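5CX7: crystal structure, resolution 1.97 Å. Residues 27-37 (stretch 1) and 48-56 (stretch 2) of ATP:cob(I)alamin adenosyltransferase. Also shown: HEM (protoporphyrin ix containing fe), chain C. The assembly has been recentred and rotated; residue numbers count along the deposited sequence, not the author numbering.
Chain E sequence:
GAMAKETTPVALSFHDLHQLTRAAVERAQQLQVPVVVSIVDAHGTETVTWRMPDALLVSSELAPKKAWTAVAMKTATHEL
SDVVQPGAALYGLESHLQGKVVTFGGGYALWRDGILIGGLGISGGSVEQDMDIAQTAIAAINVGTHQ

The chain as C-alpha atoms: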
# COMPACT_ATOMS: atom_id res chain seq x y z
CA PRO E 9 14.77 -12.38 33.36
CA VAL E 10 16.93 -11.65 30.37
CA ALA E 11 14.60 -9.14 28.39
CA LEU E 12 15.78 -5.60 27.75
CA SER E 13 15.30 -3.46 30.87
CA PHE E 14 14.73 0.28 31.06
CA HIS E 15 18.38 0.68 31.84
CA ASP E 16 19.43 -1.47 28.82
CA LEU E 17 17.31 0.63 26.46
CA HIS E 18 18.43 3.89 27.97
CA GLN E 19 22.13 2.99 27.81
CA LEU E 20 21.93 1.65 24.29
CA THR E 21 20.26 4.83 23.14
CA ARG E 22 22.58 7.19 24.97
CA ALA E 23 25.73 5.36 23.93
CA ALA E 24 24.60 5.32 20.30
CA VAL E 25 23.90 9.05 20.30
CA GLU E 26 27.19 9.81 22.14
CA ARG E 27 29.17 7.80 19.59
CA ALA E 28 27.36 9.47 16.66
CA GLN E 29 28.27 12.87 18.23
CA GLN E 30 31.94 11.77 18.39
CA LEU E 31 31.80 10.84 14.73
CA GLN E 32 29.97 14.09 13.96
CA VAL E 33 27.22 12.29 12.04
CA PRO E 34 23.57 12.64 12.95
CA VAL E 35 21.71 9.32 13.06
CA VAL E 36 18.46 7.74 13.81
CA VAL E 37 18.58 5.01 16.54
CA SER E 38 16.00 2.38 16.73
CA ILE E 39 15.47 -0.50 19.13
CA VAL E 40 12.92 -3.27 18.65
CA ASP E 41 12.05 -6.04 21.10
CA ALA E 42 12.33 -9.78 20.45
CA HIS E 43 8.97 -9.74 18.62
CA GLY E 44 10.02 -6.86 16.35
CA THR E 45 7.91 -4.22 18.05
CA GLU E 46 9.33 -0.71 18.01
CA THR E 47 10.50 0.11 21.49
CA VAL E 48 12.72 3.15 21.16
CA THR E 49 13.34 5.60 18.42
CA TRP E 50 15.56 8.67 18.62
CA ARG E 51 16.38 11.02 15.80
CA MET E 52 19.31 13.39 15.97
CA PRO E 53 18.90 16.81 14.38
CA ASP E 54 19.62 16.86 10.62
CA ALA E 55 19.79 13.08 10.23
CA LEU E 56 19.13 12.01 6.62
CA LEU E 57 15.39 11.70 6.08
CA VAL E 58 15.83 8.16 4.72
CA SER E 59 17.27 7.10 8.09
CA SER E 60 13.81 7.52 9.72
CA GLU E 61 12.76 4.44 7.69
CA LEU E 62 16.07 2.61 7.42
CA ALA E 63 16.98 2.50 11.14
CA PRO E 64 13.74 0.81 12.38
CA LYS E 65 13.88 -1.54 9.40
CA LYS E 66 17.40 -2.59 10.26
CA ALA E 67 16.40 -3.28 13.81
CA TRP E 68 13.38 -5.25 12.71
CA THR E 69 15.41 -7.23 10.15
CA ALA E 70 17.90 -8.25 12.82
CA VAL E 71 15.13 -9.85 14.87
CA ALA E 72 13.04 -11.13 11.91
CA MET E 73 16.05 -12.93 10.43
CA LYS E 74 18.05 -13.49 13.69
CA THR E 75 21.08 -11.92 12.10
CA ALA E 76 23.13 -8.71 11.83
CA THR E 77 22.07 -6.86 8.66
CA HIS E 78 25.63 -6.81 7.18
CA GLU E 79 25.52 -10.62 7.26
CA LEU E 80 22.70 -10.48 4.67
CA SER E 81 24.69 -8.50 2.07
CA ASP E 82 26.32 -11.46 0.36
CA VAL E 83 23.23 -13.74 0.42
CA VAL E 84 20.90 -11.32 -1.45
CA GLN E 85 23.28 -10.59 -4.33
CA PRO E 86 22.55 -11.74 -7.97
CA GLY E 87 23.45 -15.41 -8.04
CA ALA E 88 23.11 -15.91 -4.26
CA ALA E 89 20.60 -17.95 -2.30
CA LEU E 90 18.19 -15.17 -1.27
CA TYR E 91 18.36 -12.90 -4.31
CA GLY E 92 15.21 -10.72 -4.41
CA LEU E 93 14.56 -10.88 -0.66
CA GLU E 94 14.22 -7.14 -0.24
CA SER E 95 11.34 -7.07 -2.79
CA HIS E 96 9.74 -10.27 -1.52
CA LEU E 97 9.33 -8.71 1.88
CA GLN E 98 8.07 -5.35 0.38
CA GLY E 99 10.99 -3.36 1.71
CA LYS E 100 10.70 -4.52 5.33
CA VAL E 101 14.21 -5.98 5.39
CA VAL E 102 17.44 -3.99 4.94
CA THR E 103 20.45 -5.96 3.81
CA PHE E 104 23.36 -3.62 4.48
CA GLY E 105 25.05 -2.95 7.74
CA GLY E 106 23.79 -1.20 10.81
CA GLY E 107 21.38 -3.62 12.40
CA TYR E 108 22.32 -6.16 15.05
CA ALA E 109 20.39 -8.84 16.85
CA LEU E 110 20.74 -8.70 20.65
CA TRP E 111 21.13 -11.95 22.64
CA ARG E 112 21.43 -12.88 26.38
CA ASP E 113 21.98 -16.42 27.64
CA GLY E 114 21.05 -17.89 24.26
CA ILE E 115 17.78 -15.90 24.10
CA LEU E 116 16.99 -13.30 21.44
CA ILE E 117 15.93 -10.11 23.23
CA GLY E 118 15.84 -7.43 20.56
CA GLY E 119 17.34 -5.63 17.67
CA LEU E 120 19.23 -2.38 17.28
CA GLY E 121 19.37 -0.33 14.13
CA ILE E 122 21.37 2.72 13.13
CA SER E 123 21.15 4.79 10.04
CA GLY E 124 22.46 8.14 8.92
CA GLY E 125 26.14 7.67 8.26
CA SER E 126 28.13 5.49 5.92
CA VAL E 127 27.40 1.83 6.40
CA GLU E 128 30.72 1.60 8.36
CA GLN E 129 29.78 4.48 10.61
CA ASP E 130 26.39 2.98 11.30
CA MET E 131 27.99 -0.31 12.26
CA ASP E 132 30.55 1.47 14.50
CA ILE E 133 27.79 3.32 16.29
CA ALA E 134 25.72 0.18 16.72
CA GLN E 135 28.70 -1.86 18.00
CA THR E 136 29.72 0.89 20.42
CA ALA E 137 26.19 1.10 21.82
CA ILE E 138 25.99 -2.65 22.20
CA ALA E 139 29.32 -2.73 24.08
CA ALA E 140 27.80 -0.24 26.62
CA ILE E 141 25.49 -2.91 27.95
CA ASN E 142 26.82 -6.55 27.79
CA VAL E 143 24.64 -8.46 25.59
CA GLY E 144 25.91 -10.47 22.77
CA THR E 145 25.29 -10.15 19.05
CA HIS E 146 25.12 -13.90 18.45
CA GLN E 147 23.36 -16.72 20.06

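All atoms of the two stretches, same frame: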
# COMPACT_ATOMS: atom_id res chain seq x y z
N ARG E 27 28.25 8.22 20.61
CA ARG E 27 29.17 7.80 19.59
C ARG E 27 28.94 8.54 18.25
O ARG E 27 29.91 8.96 17.60
CB ARG E 27 29.10 6.26 19.36
CG ARG E 27 30.08 5.71 18.36
CD ARG E 27 31.52 6.16 18.75
NE ARG E 27 32.47 5.59 17.82
CZ ARG E 27 33.72 6.04 17.63
NH1 ARG E 27 34.20 7.06 18.33
NH2 ARG E 27 34.51 5.46 16.68
N ALA E 28 27.65 8.69 17.86
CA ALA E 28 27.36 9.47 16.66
C ALA E 28 27.86 10.93 16.79
O ALA E 28 28.44 11.50 15.83
CB ALA E 28 25.85 9.45 16.40
N GLN E 29 27.67 11.55 17.95
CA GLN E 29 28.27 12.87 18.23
C GLN E 29 29.81 12.89 18.06
O GLN E 29 30.34 13.81 17.46
CB GLN E 29 27.90 13.36 19.63
CG GLN E 29 26.46 13.75 19.74
CD GLN E 29 25.99 14.00 21.16
OE1 GLN E 29 26.62 13.58 22.11
NE2 GLN E 29 24.91 14.68 21.29
N GLN E 30 30.51 11.85 18.54
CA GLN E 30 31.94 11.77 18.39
C GLN E 30 32.33 11.71 16.93
O GLN E 30 33.34 12.28 16.53
CB GLN E 30 32.53 10.53 19.09
CG GLN E 30 32.54 10.66 20.60
CD GLN E 30 32.80 9.35 21.36
OE1 GLN E 30 33.04 8.29 20.79
NE2 GLN E 30 32.49 9.39 22.64
N LEU E 31 31.53 10.97 16.14
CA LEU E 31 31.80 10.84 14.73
C LEU E 31 31.34 12.04 13.95
O LEU E 31 31.58 12.06 12.75
CB LEU E 31 31.19 9.54 14.19
CG LEU E 31 31.75 8.25 14.78
CD1 LEU E 31 31.09 7.04 14.16
CD2 LEU E 31 33.27 8.14 14.59
N GLN E 32 30.61 12.94 14.59
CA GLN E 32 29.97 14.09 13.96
C GLN E 32 29.00 13.71 12.80
O GLN E 32 29.05 14.30 11.72
CB GLN E 32 31.02 15.07 13.45
CG GLN E 32 31.84 15.62 14.61
CD GLN E 32 32.75 16.76 14.19
OE1 GLN E 32 32.43 17.87 14.48
NE2 GLN E 32 33.90 16.50 13.59
N VAL E 33 28.21 12.67 13.02
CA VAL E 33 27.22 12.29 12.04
C VAL E 33 25.88 12.11 12.77
O VAL E 33 25.81 11.42 13.77
CB VAL E 33 27.64 11.08 11.21
CG1 VAL E 33 28.04 9.92 12.06
CG2 VAL E 33 26.53 10.68 10.24
N PRO E 34 24.87 12.85 12.35
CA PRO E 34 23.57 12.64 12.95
C PRO E 34 22.87 11.38 12.46
O PRO E 34 22.84 11.15 11.26
CB PRO E 34 22.78 13.89 12.52
CG PRO E 34 23.42 14.38 11.30
CD PRO E 34 24.84 13.88 11.28
N VAL E 35 22.36 10.58 13.39
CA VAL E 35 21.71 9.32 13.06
C VAL E 35 20.32 9.24 13.65
O VAL E 35 19.94 10.00 14.54
CB VAL E 35 22.54 8.08 13.45
CG1 VAL E 35 23.89 8.08 12.73
CG2 VAL E 35 22.74 7.97 14.97
N VAL E 36 19.58 8.23 13.16
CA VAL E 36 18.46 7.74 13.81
C VAL E 36 18.83 6.39 14.47
O VAL E 36 19.49 5.57 13.87
CB VAL E 36 17.25 7.50 12.81
CG1 VAL E 36 16.06 6.84 13.52
CG2 VAL E 36 16.82 8.77 12.17
N VAL E 37 18.36 6.22 15.70
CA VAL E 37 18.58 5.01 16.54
C VAL E 37 17.27 4.36 16.76
O VAL E 37 16.29 5.04 17.09
CB VAL E 37 19.11 5.36 17.97
CG1 VAL E 37 19.35 4.13 18.80
CG2 VAL E 37 20.35 6.22 17.87
N VAL E 48 12.14 1.85 21.06
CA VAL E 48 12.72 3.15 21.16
C VAL E 48 13.07 3.66 19.79
O VAL E 48 13.62 2.91 19.00
CB VAL E 48 14.05 3.18 22.00
CG1 VAL E 48 14.57 4.63 22.19
CG2 VAL E 48 13.86 2.56 23.35
N THR E 49 12.79 4.93 19.55
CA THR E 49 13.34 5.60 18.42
C THR E 49 13.87 6.93 18.91
O THR E 49 13.20 7.62 19.64
CB THR E 49 12.26 5.85 17.30
OG1 THR E 49 11.78 4.60 16.86
CG2 THR E 49 12.90 6.52 16.07
N TRP E 50 14.99 7.34 18.37
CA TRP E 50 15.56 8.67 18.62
C TRP E 50 16.24 9.21 17.41
O TRP E 50 17.09 8.59 16.82
CB TRP E 50 16.61 8.58 19.77
CG TRP E 50 17.08 9.92 20.17
CD1 TRP E 50 18.02 10.69 19.55
CD2 TRP E 50 16.55 10.73 21.21
NE1 TRP E 50 18.16 11.90 20.19
CE2 TRP E 50 17.26 11.95 21.21
CE3 TRP E 50 15.57 10.53 22.19
CZ2 TRP E 50 17.03 12.95 22.14
CZ3 TRP E 50 15.35 11.55 23.14
CH2 TRP E 50 16.04 12.73 23.08
N ARG E 51 15.81 10.40 16.96
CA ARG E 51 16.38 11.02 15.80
C ARG E 51 17.19 12.22 16.18
O ARG E 51 16.67 13.16 16.78
CB ARG E 51 15.30 11.51 14.82
CG ARG E 51 15.84 12.30 13.63
CD ARG E 51 14.75 12.66 12.59
NE ARG E 51 15.37 13.32 11.44
CZ ARG E 51 15.59 14.62 11.27
NH1 ARG E 51 15.20 15.52 12.17
NH2 ARG E 51 16.19 15.04 10.15
N MET E 52 18.41 12.23 15.76
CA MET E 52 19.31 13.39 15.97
C MET E 52 19.03 14.46 14.94
O MET E 52 18.65 14.15 13.78
CB MET E 52 20.76 12.98 15.93
CG MET E 52 21.15 11.99 16.98
SD MET E 52 22.78 11.30 16.80
CE MET E 52 23.78 12.81 16.99
N PRO E 53 19.18 15.74 15.34
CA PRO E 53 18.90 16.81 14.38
C PRO E 53 19.71 16.66 13.08
O PRO E 53 20.86 16.27 13.11
CB PRO E 53 19.30 18.10 15.14
CG PRO E 53 19.27 17.73 16.56
CD PRO E 53 19.62 16.26 16.66
N ASP E 54 19.04 16.93 11.95
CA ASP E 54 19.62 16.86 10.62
C ASP E 54 20.01 15.47 10.13
O ASP E 54 20.64 15.37 9.07
CB ASP E 54 20.83 17.79 10.46
CG ASP E 54 20.51 19.23 10.74
OD1 ASP E 54 19.49 19.72 10.24
OD2 ASP E 54 21.31 19.88 11.46
N ALA E 55 19.59 14.41 10.80
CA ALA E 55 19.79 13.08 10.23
C ALA E 55 19.11 12.98 8.86
O ALA E 55 18.02 13.53 8.62
CB ALA E 55 19.24 12.00 11.15
N LEU E 56 19.71 12.21 7.97
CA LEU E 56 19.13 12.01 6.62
C LEU E 56 17.70 11.59 6.79
O LEU E 56 17.41 10.68 7.60
CB LEU E 56 19.84 10.91 5.88
CG LEU E 56 21.28 11.13 5.44
CD1 LEU E 56 21.83 9.88 4.73
CD2 LEU E 56 21.44 12.34 4.55
CHA HEM C . 18.64 10.25 32.79
CHB HEM C . 14.59 8.71 30.56
CHC HEM C . 16.99 9.32 26.41
CHD HEM C . 20.79 11.23 28.66
C1A HEM C . 17.40 9.76 32.52
C2A HEM C . 16.51 9.30 33.50
C3A HEM C . 15.38 8.87 32.87
C4A HEM C . 15.53 9.06 31.50
CMA HEM C . 14.15 8.26 33.52
CAA HEM C . 16.75 9.25 35.00
CBA HEM C . 17.17 7.78 35.30
CGA HEM C . 18.18 7.65 36.42
O1A HEM C . 17.78 7.27 37.55
O2A HEM C . 19.40 7.89 36.19
C1B HEM C . 14.88 8.76 29.22
C2B HEM C . 14.00 8.34 28.22
C3B HEM C . 14.66 8.50 27.04
C4B HEM C . 16.01 9.03 27.35
CMB HEM C . 12.59 7.81 28.50
CAB HEM C . 14.04 8.19 25.74
CBB HEM C . 14.54 8.33 24.54
C1C HEM C . 18.24 9.87 26.64
C2C HEM C . 19.19 10.17 25.62
C3C HEM C . 20.29 10.74 26.29
C4C HEM C . 19.95 10.75 27.69
CMC HEM C . 19.04 9.93 24.11
CAC HEM C . 21.60 11.27 25.80
CBC HEM C . 22.01 11.34 24.55
C1D HEM C . 20.45 11.09 29.99
C2D HEM C . 21.43 11.56 30.97
C3D HEM C . 20.86 11.28 32.16
C4D HEM C . 19.53 10.67 31.86
CMD HEM C . 22.76 12.22 30.67
CAD HEM C . 21.47 11.59 33.53
CBD HEM C . 22.73 10.79 33.88
CGD HEM C . 22.51 9.77 34.97
O1D HEM C . 23.29 9.72 35.98
O2D HEM C . 21.56 8.95 34.86
NA HEM C . 16.79 9.57 31.28
NB HEM C . 16.03 9.16 28.67
NC HEM C . 18.74 10.17 27.88
ND HEM C . 19.33 10.56 30.55
FE HEM C . 17.73 9.86 29.67
O HOH W 1 22.79 11.68 8.58

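The two stretches form a short antiparallel β-ladder that is extended by a turn and sealed by Met 52, whose side chain reaches from the end of the strand to the helix of the first stretch. In the ladder, Val 37 and Trp 50 are a hydrogen-bonded pair: Val 37 N donates to Trp 50 O and Trp 50 N to Val 37 O, both at 2.9 Å. Val 36 and Arg 51 form the neighbouring non-hydrogen-bonded pair, with their CA atoms 4.4 Å apart, and there Val 36 CA lies 3.4 Å from Trp 50 O in a CA-H...O contact. The pairing runs one step past the strands, where Met 52 N donates to Val 35 O at 3.0 Å.

Side chains alternate across this small sheet. Val 36 and Arg 51 share one face, where Val 36 CG2 packs 3.9 Å from Arg 51 CG, against the aliphatic part of the arginine. Val 37 and Trp 50 occupy the other; the tryptophan side chain then leads away from the first stretch to the heme, with Trp 50 CE3 3.4 Å from HEM CBB.

Met 52 has the largest area covered by the opposing stretch. Its SD sits 3.6 Å from Ala 28 CB and 3.8 Å from Val 35 CG2, and also accepts a weak, nearly linear hydrogen bond from Val 35 N at 3.5 Å.

Beyond Met 52, a type II turn closed by Ala 55 N to Met 52 O (3.1 Å) brings the chain back beside Pro 34. The proline ring packs on the turn, with Pro 34 CB 3.1 Å from Pro 53 O and 4.2 Å from Ala 55 CB. A water bridges the backbones here, donating to Pro 34 O (2.7 Å from the water O) and accepting from Leu 56 N (3.2 Å from the same O).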